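Local coordinates for protein lamina-associated polypeptide 2 isoforms alpha/zeta (Mus musculus, PDB 2V0X) that forms a homodimer through a largely helical C-terminal domain as a component of the nuclear lamina, and probably associates with lamin A and chromatin, at residues E45-I50 with A212-G217; G190-W195 with T218-E223. The protein carries 2 engineered substitutions. All blocks are in the same frame, centred on the assembly; numbering follows the deposited sequence.

Contact 1 of 2, residues E45-I50 with A212-G217; sequences EEWQQI and APFKGG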
# COMPACT_ATOMS: atom_id res chain seq x y z
N GLU B 45 -11.92 -10.99 -3.00
CA GLU B 45 -13.11 -10.23 -3.35
C GLU B 45 -12.77 -9.06 -4.25
O GLU B 45 -13.49 -8.78 -5.22
CB GLU B 45 -13.82 -9.69 -2.10
CG GLU B 45 -14.50 -10.75 -1.26
CD GLU B 45 -15.07 -10.19 0.04
OE1 GLU B 45 -15.95 -9.31 -0.03
OE2 GLU B 45 -14.62 -10.64 1.12
N GLU B 46 -11.67 -8.37 -3.94
CA GLU B 46 -11.24 -7.22 -4.74
C GLU B 46 -10.73 -7.66 -6.10
O GLU B 46 -10.90 -6.95 -7.09
CB GLU B 46 -10.11 -6.46 -4.04
CG GLU B 46 -10.48 -5.87 -2.69
CD GLU B 46 -11.63 -4.89 -2.77
OE1 GLU B 46 -11.64 -4.04 -3.68
OE2 GLU B 46 -12.51 -4.97 -1.89
N TRP B 47 -10.13 -8.84 -6.15
CA TRP B 47 -9.57 -9.35 -7.39
C TRP B 47 -10.58 -9.91 -8.39
O TRP B 47 -10.21 -10.25 -9.51
CB TRP B 47 -8.49 -10.38 -7.08
CG TRP B 47 -7.25 -9.76 -6.55
CD1 TRP B 47 -7.01 -8.42 -6.35
CD2 TRP B 47 -6.05 -10.44 -6.17
NE1 TRP B 47 -5.73 -8.23 -5.86
CE2 TRP B 47 -5.12 -9.46 -5.75
CE3 TRP B 47 -5.66 -11.79 -6.15
CZ2 TRP B 47 -3.83 -9.78 -5.31
CZ3 TRP B 47 -4.37 -12.11 -5.72
CH2 TRP B 47 -3.47 -11.11 -5.30
N GLN B 48 -11.85 -9.99 -7.99
CA GLN B 48 -12.88 -10.51 -8.87
C GLN B 48 -13.20 -9.50 -9.97
O GLN B 48 -13.68 -9.85 -11.04
CB GLN B 48 -14.15 -10.86 -8.09
CG GLN B 48 -13.98 -11.99 -7.07
CD GLN B 48 -13.48 -13.28 -7.69
OE1 GLN B 48 -14.11 -13.83 -8.60
NE2 GLN B 48 -12.35 -13.78 -7.20
N GLN B 49 -12.86 -8.24 -9.71
CA GLN B 49 -13.10 -7.16 -10.66
C GLN B 49 -11.93 -6.19 -10.47
O GLN B 49 -12.02 -5.28 -9.67
CB GLN B 49 -14.43 -6.50 -10.31
CG GLN B 49 -15.31 -6.10 -11.49
CD GLN B 49 -14.86 -4.82 -12.15
OE1 GLN B 49 -15.32 -3.74 -11.78
NE2 GLN B 49 -13.98 -4.93 -13.13
N ILE B 50 -10.82 -6.42 -11.18
CA ILE B 50 -9.64 -5.56 -11.00
C ILE B 50 -9.76 -4.17 -11.62
O ILE B 50 -9.05 -3.26 -11.23
CB ILE B 50 -8.32 -6.22 -11.48
CG1 ILE B 50 -8.36 -6.50 -12.99
CG2 ILE B 50 -8.06 -7.49 -10.69
CD1 ILE B 50 -7.06 -7.10 -13.53
N ALA B 212 -10.90 -10.97 -17.07
CA ALA B 212 -11.03 -12.15 -16.23
C ALA B 212 -10.67 -11.80 -14.78
O ALA B 212 -10.06 -10.76 -14.51
CB ALA B 212 -10.09 -13.25 -16.73
N PRO B 213 -11.14 -12.61 -13.83
CA PRO B 213 -10.82 -12.37 -12.42
C PRO B 213 -9.33 -12.61 -12.25
O PRO B 213 -8.75 -13.39 -13.00
CB PRO B 213 -11.61 -13.46 -11.71
CG PRO B 213 -12.82 -13.62 -12.61
CD PRO B 213 -12.19 -13.64 -13.97
N PHE B 214 -8.68 -11.91 -11.33
CA PHE B 214 -7.26 -12.16 -11.11
C PHE B 214 -7.18 -13.13 -9.95
O PHE B 214 -7.84 -12.95 -8.93
CB PHE B 214 -6.54 -10.87 -10.74
CG PHE B 214 -5.10 -11.09 -10.37
CD1 PHE B 214 -4.26 -11.82 -11.20
CD2 PHE B 214 -4.57 -10.51 -9.23
CE1 PHE B 214 -2.92 -11.98 -10.90
CE2 PHE B 214 -3.22 -10.66 -8.91
CZ PHE B 214 -2.39 -11.39 -9.75
N LYS B 215 -6.32 -14.13 -10.08
CA LYS B 215 -6.19 -15.14 -9.04
C LYS B 215 -4.82 -15.24 -8.39
O LYS B 215 -4.61 -16.06 -7.51
CB LYS B 215 -6.59 -16.51 -9.61
CG LYS B 215 -7.99 -16.56 -10.22
CD LYS B 215 -9.07 -16.17 -9.20
CE LYS B 215 -9.11 -17.12 -8.01
NZ LYS B 215 -10.08 -16.68 -6.97
N GLY B 216 -3.88 -14.39 -8.82
CA GLY B 216 -2.53 -14.45 -8.27
C GLY B 216 -1.76 -15.54 -8.99
O GLY B 216 -2.34 -16.32 -9.73
N GLY B 217 -0.44 -15.58 -8.82
CA GLY B 217 0.36 -16.59 -9.48
C GLY B 217 0.80 -16.14 -10.86
O GLY B 217 1.99 -15.91 -11.11
O HOH W 1 -11.34 -8.36 -13.28
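A type I beta turn from Glu-46 to Gln-49, at the end of helix 35-46, docks on the loop after helix 203-211 through an edge-to-face aromatic pair, a small case of a tight interior beside a looser, solvent-facing margin. Inside, Trp-47 and Phe-214 run side by side in the same direction, their planes at 51°. CG of Trp-47 lies anti to its carbonyl carbon and CG of Phe-214 anti to its backbone N, torsions that bring the edge of Phe-214 over the indole; CD2 of Phe-214 stands above the middle of that face, 3.4 Å from CD2 of Trp-47. The backbone fixes the pair: Phe-214 N donates to Trp-47 O over 2.9 Å, nearly straight at 166° and in the carbonyl plane. Ile-50 adds CG2 against Phe-214 CB, at 3.7 Å. A side chain at Gly-216 would crowd CZ3 of Trp-47, and its CB would press on Lys-215 O. Trp-47 NE1 donates to Ala-181 O on helix 152-196, while Tyr-114 of the second subunit packs on both rings. An alanine in place of Trp-47 would take away the indole face under Phe-214, the NE1 bond and the packing on Tyr-114, and would probably leave Phe-214 less firmly seated and that patch of the interface weaker. The solvent side is slacker: Gln-48 and Lys-215, both with bent chains, cross obliquely, Gln-48 NE2 is bonded to Glu-44 O, and Gln-48 OE1 merely approaches Pro-213 CB, at 4.0 Å. In a buried part, one water accepts from Ile-50 N at 2.9 Å and donates to Ala-212 O at 3.0 Å.

Contact 2 of 2, residues G190-W195 with T218-E223; sequences GRRYLW and TLFGGE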
# COMPACT_ATOMS: atom_id res chain seq x y z
N GLY B 190 -2.82 -3.16 -15.61
CA GLY B 190 -1.89 -2.46 -16.47
C GLY B 190 -1.02 -3.42 -17.26
O GLY B 190 -0.86 -3.27 -18.48
N ARG B 191 -0.49 -4.44 -16.58
CA ARG B 191 0.38 -5.42 -17.22
C ARG B 191 -0.34 -6.34 -18.20
O ARG B 191 0.27 -6.81 -19.15
CB ARG B 191 1.18 -6.23 -16.18
CG ARG B 191 2.19 -5.37 -15.39
CD ARG B 191 2.90 -6.17 -14.29
NE ARG B 191 3.78 -7.21 -14.83
CZ ARG B 191 3.77 -8.48 -14.44
NH1 ARG B 191 2.90 -8.89 -13.52
NH2 ARG B 191 4.65 -9.34 -14.95
N ARG B 192 -1.62 -6.62 -17.96
CA ARG B 192 -2.37 -7.44 -18.91
C ARG B 192 -2.43 -6.69 -20.25
O ARG B 192 -2.12 -7.25 -21.30
CB ARG B 192 -3.78 -7.73 -18.39
CG ARG B 192 -3.82 -8.83 -17.35
CD ARG B 192 -5.23 -9.05 -16.91
NE ARG B 192 -5.32 -10.20 -16.02
CZ ARG B 192 -6.47 -10.65 -15.51
NH1 ARG B 192 -7.59 -10.04 -15.82
NH2 ARG B 192 -6.48 -11.68 -14.68
N TYR B 193 -2.75 -5.40 -20.21
CA TYR B 193 -2.81 -4.59 -21.44
C TYR B 193 -1.44 -4.51 -22.09
O TYR B 193 -1.30 -4.63 -23.31
CB TYR B 193 -3.30 -3.17 -21.15
CG TYR B 193 -4.80 -3.07 -20.98
CD1 TYR B 193 -5.39 -3.01 -19.72
CD2 TYR B 193 -5.63 -3.02 -22.10
CE1 TYR B 193 -6.77 -2.90 -19.57
CE2 TYR B 193 -7.01 -2.91 -21.97
CZ TYR B 193 -7.58 -2.85 -20.70
OH TYR B 193 -8.94 -2.72 -20.57
N LEU B 194 -0.41 -4.36 -21.26
CA LEU B 194 0.94 -4.26 -21.77
C LEU B 194 1.43 -5.51 -22.48
O LEU B 194 2.07 -5.41 -23.53
CB LEU B 194 1.90 -3.90 -20.66
CG LEU B 194 3.35 -3.72 -21.09
CD1 LEU B 194 3.49 -2.48 -22.02
CD2 LEU B 194 4.22 -3.56 -19.85
N TRP B 195 1.17 -6.68 -21.89
CA TRP B 195 1.61 -7.95 -22.46
C TRP B 195 0.76 -8.50 -23.61
O TRP B 195 1.26 -9.28 -24.42
CB TRP B 195 1.82 -9.01 -21.37
CG TRP B 195 3.06 -8.76 -20.61
CD1 TRP B 195 3.18 -8.04 -19.45
CD2 TRP B 195 4.40 -9.11 -21.01
NE1 TRP B 195 4.51 -7.91 -19.11
CE2 TRP B 195 5.27 -8.56 -20.05
CE3 TRP B 195 4.93 -9.83 -22.08
CZ2 TRP B 195 6.67 -8.70 -20.13
CZ3 TRP B 195 6.32 -9.98 -22.16
CH2 TRP B 195 7.17 -9.41 -21.19
N THR B 218 -0.16 -16.06 -11.78
CA THR B 218 0.13 -15.60 -13.13
C THR B 218 -0.86 -14.50 -13.55
O THR B 218 -1.99 -14.43 -13.06
CB THR B 218 0.12 -16.74 -14.18
OG1 THR B 218 -1.20 -17.28 -14.29
CG2 THR B 218 1.10 -17.84 -13.81
N LEU B 219 -0.44 -13.67 -14.49
CA LEU B 219 -1.24 -12.55 -14.99
C LEU B 219 -2.62 -13.00 -15.49
O LEU B 219 -3.63 -12.35 -15.22
CB LEU B 219 -0.46 -11.86 -16.11
CG LEU B 219 -0.29 -10.35 -16.20
CD1 LEU B 219 0.10 -9.75 -14.86
CD2 LEU B 219 0.76 -10.07 -17.27
N PHE B 220 -2.67 -14.14 -16.16
CA PHE B 220 -3.94 -14.62 -16.70
C PHE B 220 -4.45 -15.95 -16.16
O PHE B 220 -5.50 -16.45 -16.60
CB PHE B 220 -3.84 -14.69 -18.23
CG PHE B 220 -3.47 -13.38 -18.88
CD1 PHE B 220 -2.20 -13.19 -19.40
CD2 PHE B 220 -4.42 -12.38 -19.04
CE1 PHE B 220 -1.87 -12.01 -20.08
CE2 PHE B 220 -4.11 -11.19 -19.71
CZ PHE B 220 -2.83 -11.01 -20.24
N GLY B 221 -3.71 -16.54 -15.22
CA GLY B 221 -4.08 -17.82 -14.63
C GLY B 221 -5.54 -17.96 -14.24
O GLY B 221 -6.17 -17.01 -13.76
N GLY B 222 -6.10 -19.14 -14.48
CA GLY B 222 -7.50 -19.38 -14.17
C GLY B 222 -8.40 -19.16 -15.38
O GLY B 222 -9.47 -19.76 -15.47
N GLU B 223 -7.95 -18.32 -16.30
CA GLU B 223 -8.71 -18.02 -17.51
C GLU B 223 -7.95 -18.42 -18.78
O GLU B 223 -8.56 -18.84 -19.76
CB GLU B 223 -9.04 -16.52 -17.55
CG GLU B 223 -9.84 -16.07 -18.78
CD GLU B 223 -11.29 -16.52 -18.75
OE1 GLU B 223 -11.68 -17.31 -19.63
OE2 GLU B 223 -12.04 -16.07 -17.85
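Loop 218-223 lies along the last turns of helix 152-196, which with helix 100-146 makes the long helical hairpin of the domain, held there by a side-on arginine grip on a backbone carbonyl. The loop opens with Thr-218, whose OG1 receives a weak bond from Gly-221 N and hydrogen-bonds with Asp-78 OD1 of the second subunit. Leu-219 follows, making the largest contribution to the contact. Its side chain, with an unstaggered chi1 of -133°, enters between two residues one helical turn apart: CD1 lies 3.2 Å from Arg-191 NH1, and CD2 3.8 Å from Trp-195 CD1. The polar ends of these neighbours turn to the second subunit, Arg-191 to Pro-75 and Asp-107, and Trp-195 NE1 to Asp-107. Leu-219 O is gripped by two nitrogens of Arg-192, NE at 2.8 Å and NH2 at 3.0 Å, both bonds bent (148° at NE) as they share one oxygen. The oxygen lies in the guanidinium plane, while NE stands above the carbonyl plane and NH2 nearly along the C=O axis. With NH1 held by Ala-212 O and Thr-210 O, these bonds would probably fix the guanidinium's rotation. Phe-220 and the same arginine reach toward each other, so the ring tip lies against CB, CG and CD, with Phe-220 CE2 3.4 Å from Arg-192 CG; the planes are 16° apart, but the ring is offset from the guanidinium, not stacked. A CB at Gly-221 would clash with Thr-218 OG1. A type II beta turn, with Gly-222 in its glycine-favouring third position, closes with Glu-223 N donating to Phe-220 O over 3.1 Å.

Overall arrangement
Contacts 1 and 2 illustrate how a C-terminal tail can bind separate helices together. Along the chain their segments interleave: 45-50, then 190-195 at the end of helix 152-196, then, after helix 203-211, the consecutive 212-217 and 218-223. Contact 1 joins the tail to the end of helix 35-46 beside helix 152-196, contact 2 to the last turns of that helix. Their centres lie about 10 Å apart, on one side of the chain's centre. Arg-192 joins them: NH1 probably bonds to Ala-212 O at 2.9 Å, while NE and NH2 grip Leu-219 O, NH2 with a weak bond to Pro-213 O. Both contacts reach the second subunit, so packing within each chain probably helps shape the surface that meets it.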